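Local coordinates for protein flavodoxin (Bacillus cereus, PDB 6FSG) that binds flavin mononucleotide and probably serves as a low-potential electron donor to a number of redox enzymes, at residues S40-A43 and S44-E47; D63-D66 and D67-D70. All coordinates share one frame; numbering follows the deposited sequence.

Contact 1: S40-A43 and S44-E47; sequences SPEA and SILE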
# COMPACT_ATOMS: atom_id res chain seq x y z
N SER A 40 1.64 -14.35 -3.98
CA SER A 40 3.10 -14.44 -4.02
C SER A 40 3.78 -13.68 -5.14
O SER A 40 4.66 -14.22 -5.82
CB SER A 40 3.55 -15.91 -4.05
OG SER A 40 3.18 -16.57 -2.85
N PRO A 41 3.45 -12.41 -5.33
CA PRO A 41 4.20 -11.61 -6.31
C PRO A 41 5.66 -11.44 -5.89
O PRO A 41 5.98 -11.33 -4.71
CB PRO A 41 3.47 -10.26 -6.29
CG PRO A 41 2.90 -10.18 -4.88
CD PRO A 41 2.47 -11.60 -4.58
N GLU A 42 6.55 -11.42 -6.87
CA GLU A 42 7.95 -11.13 -6.61
C GLU A 42 8.19 -9.62 -6.60
O GLU A 42 7.62 -8.89 -7.41
CB GLU A 42 8.85 -11.82 -7.63
CG GLU A 42 8.57 -11.49 -9.07
CD GLU A 42 9.46 -12.27 -10.01
OE1 GLU A 42 10.16 -13.20 -9.55
OE2 GLU A 42 9.46 -11.96 -11.22
N ALA A 43 9.03 -9.17 -5.66
CA ALA A 43 9.26 -7.74 -5.49
C ALA A 43 9.81 -7.09 -6.76
O ALA A 43 9.60 -5.89 -6.96
CB ALA A 43 10.18 -7.48 -4.30
N SER A 44 10.53 -7.84 -7.60
CA SER A 44 11.10 -7.25 -8.81
C SER A 44 10.05 -6.61 -9.70
O SER A 44 10.38 -5.73 -10.50
CB SER A 44 11.89 -8.29 -9.62
OG SER A 44 11.08 -9.39 -10.00
N ILE A 45 8.78 -7.03 -9.60
CA ILE A 45 7.77 -6.45 -10.48
C ILE A 45 7.59 -4.96 -10.21
O ILE A 45 7.19 -4.20 -11.11
CB ILE A 45 6.43 -7.21 -10.49
CG1 ILE A 45 5.62 -6.99 -9.21
CG2 ILE A 45 6.67 -8.68 -10.77
CD1 ILE A 45 4.28 -7.69 -9.24
N LEU A 46 7.89 -4.50 -8.99
CA LEU A 46 7.72 -3.08 -8.67
C LEU A 46 8.57 -2.19 -9.57
O LEU A 46 8.24 -1.01 -9.75
CB LEU A 46 8.08 -2.79 -7.22
CG LEU A 46 7.24 -3.49 -6.16
CD1 LEU A 46 7.62 -2.98 -4.80
CD2 LEU A 46 5.74 -3.32 -6.38
N GLU A 47 9.66 -2.72 -10.12
CA GLU A 47 10.51 -1.92 -11.00
C GLU A 47 9.84 -1.60 -12.33
O GLU A 47 10.32 -0.72 -13.06
CB GLU A 47 11.81 -2.68 -11.27
CG GLU A 47 12.69 -2.77 -10.05
CD GLU A 47 13.99 -3.50 -10.30
OE1 GLU A 47 14.03 -4.40 -11.17
OE2 GLU A 47 14.97 -3.18 -9.61

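Contact 2: D63-D66 and D67-D70; sequences DLPD and DFLD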
# COMPACT_ATOMS: atom_id res chain seq x y z
N ASP A 63 4.62 -6.01 13.63
CA ASP A 63 5.31 -6.61 12.49
C ASP A 63 4.47 -6.51 11.22
O ASP A 63 3.26 -6.24 11.24
CB ASP A 63 5.61 -8.09 12.76
CG ASP A 63 6.59 -8.32 13.91
OD1 ASP A 63 7.42 -7.44 14.21
OD2 ASP A 63 6.53 -9.43 14.49
N LEU A 64 5.13 -6.77 10.10
CA LEU A 64 4.45 -6.99 8.85
C LEU A 64 3.63 -8.29 8.91
O LEU A 64 3.95 -9.20 9.67
CB LEU A 64 5.48 -7.14 7.73
CG LEU A 64 6.33 -5.90 7.41
CD1 LEU A 64 7.36 -6.23 6.34
CD2 LEU A 64 5.45 -4.74 7.00
N PRO A 65 2.59 -8.40 8.09
CA PRO A 65 1.98 -9.72 7.88
C PRO A 65 3.05 -10.75 7.53
O PRO A 65 3.97 -10.47 6.77
CB PRO A 65 1.03 -9.49 6.70
CG PRO A 65 0.74 -8.01 6.72
CD PRO A 65 2.03 -7.38 7.19
N ASP A 66 2.88 -11.97 8.05
CA ASP A 66 3.79 -13.06 7.70
C ASP A 66 3.98 -13.17 6.19
O ASP A 66 5.10 -13.41 5.72
CB ASP A 66 3.26 -14.39 8.25
CG ASP A 66 3.42 -14.52 9.76
OD1 ASP A 66 4.14 -13.72 10.38
OD2 ASP A 66 2.80 -15.44 10.32
N ASP A 67 2.90 -13.01 5.42
CA ASP A 67 2.98 -13.24 3.98
C ASP A 67 3.76 -12.15 3.25
O ASP A 67 4.11 -12.37 2.08
CB ASP A 67 1.59 -13.37 3.37
CG ASP A 67 0.84 -14.60 3.87
OD1 ASP A 67 1.49 -15.61 4.20
OD2 ASP A 67 -0.41 -14.54 3.93
N PHE A 68 4.05 -11.01 3.89
CA PHE A 68 4.85 -9.94 3.30
C PHE A 68 6.36 -10.12 3.55
O PHE A 68 7.15 -9.38 2.95
CB PHE A 68 4.41 -8.56 3.85
CG PHE A 68 3.79 -7.64 2.82
CD1 PHE A 68 4.53 -7.19 1.74
CD2 PHE A 68 2.47 -7.21 2.94
CE1 PHE A 68 3.96 -6.35 0.79
CE2 PHE A 68 1.90 -6.37 2.01
CZ PHE A 68 2.65 -5.93 0.94
N LEU A 69 6.78 -11.07 4.39
CA LEU A 69 8.17 -11.09 4.84
C LEU A 69 9.16 -11.39 3.71
O LEU A 69 10.20 -10.73 3.60
CB LEU A 69 8.33 -12.08 6.01
CG LEU A 69 7.60 -11.69 7.30
CD1 LEU A 69 7.67 -12.81 8.33
CD2 LEU A 69 8.16 -10.40 7.87
N ASP A 70 8.86 -12.38 2.86
CA ASP A 70 9.78 -12.69 1.77
C ASP A 70 9.86 -11.52 0.78
O ASP A 70 10.95 -11.16 0.33
CB ASP A 70 9.37 -13.96 1.03
CG ASP A 70 9.59 -15.22 1.86
OD1 ASP A 70 10.34 -15.17 2.87
OD2 ASP A 70 9.03 -16.27 1.48
O HOH W 1 6.65 -14.30 3.52

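Contact 1: S40-A43 and S44-E47
I45 folds back over E42 and P41 where the chain turns into a 3-10 segment. I45 N donates to E42 O at 3.1 Å, and the N-H points almost straight at the oxygen (166°). One residue on, L46 N reaches A43 O at 3.0 Å, with more bend (155°). Both bonds span three residues, the 3-10 spacing. The close part of the contact lies around E42 O. I45 CG1 is 3.3 Å from E42 O, so the side chain of I45 lies against the same oxygen that its N-H grips. CG1 stands between the backbone N and the carbonyl carbon of I45 (chi1 73°), and this carries CD1 to 4.0 Å from CB of P41. The solvent side is looser. E42 is exposed and takes up two conformations. In one of them its CG lies 3.8 Å from CG2 of I45, the two side chains crossing at a slant, and its carboxylate passes S44 OG without a hydrogen bond. The turn belongs to the loop that joins strand 31-36 to strand 51-55 in the chain. P41 and I45 rest on I35 of strand 31-36. A43 and L46 are buried: both touch F71 of helix 69-74, and L46 also packs on V4 and I6 of strand 2-7.

Contact 2: D63-D66 and D67-D70
This contact is the lead-in to helix 69-74, close to the FMN site of the flavodoxin fold. F68 and L69 turn back onto P65 and D66 through two backbone bonds. F68 N donates to P65 O at 2.9 Å. L69 N donates to D66 O at 3.2 Å, nearly straight at 167°. D66 O has a second donor, a water at 2.8 Å. That water also accepts from D70 N at 3.0 Å and so links D66 O to D70 N. The side chains of D66 and L69 run together in one direction. CG of L69 is anti to its carbonyl carbon (chi1 -66°), and CD1 comes to 3.7 Å from D66 O. On the buried side, CG of P65 meets the F68 ring at its edge, near the ring plane, 4.2 Å from CD2. CB of L64 touches CB of F68. L69 is exposed overall, but its CD2 comes to 4.2 Å from CB of L64. D66 and D67 are exposed too. L64 packs on A101, I104 and L105 of helix 100-111. P65 touches Y57 in the loop after strand 51-55, and F68 reaches A8 just beyond strand 2-7.

Overall arrangement
Contacts 1 and 2 follow one another along the chain, with strand 51-55 between them. Their centres are about 14 Å apart and their nearest atoms about 6 Å, so they do not touch. Helix 69-74 connects them indirectly: contact 2 leads into it, and contact 1 packs against its F71 and A74. Contact 2 is the one near the cofactor. The side chain of P65 is about 7 Å from the bound FMN, and that of D67 is about 5 Å from the side chain of M10, an FMN-binding residue. Contact 1 lies away from the FMN site, though the side chain of E47 is about 7 Å from a bound glucose.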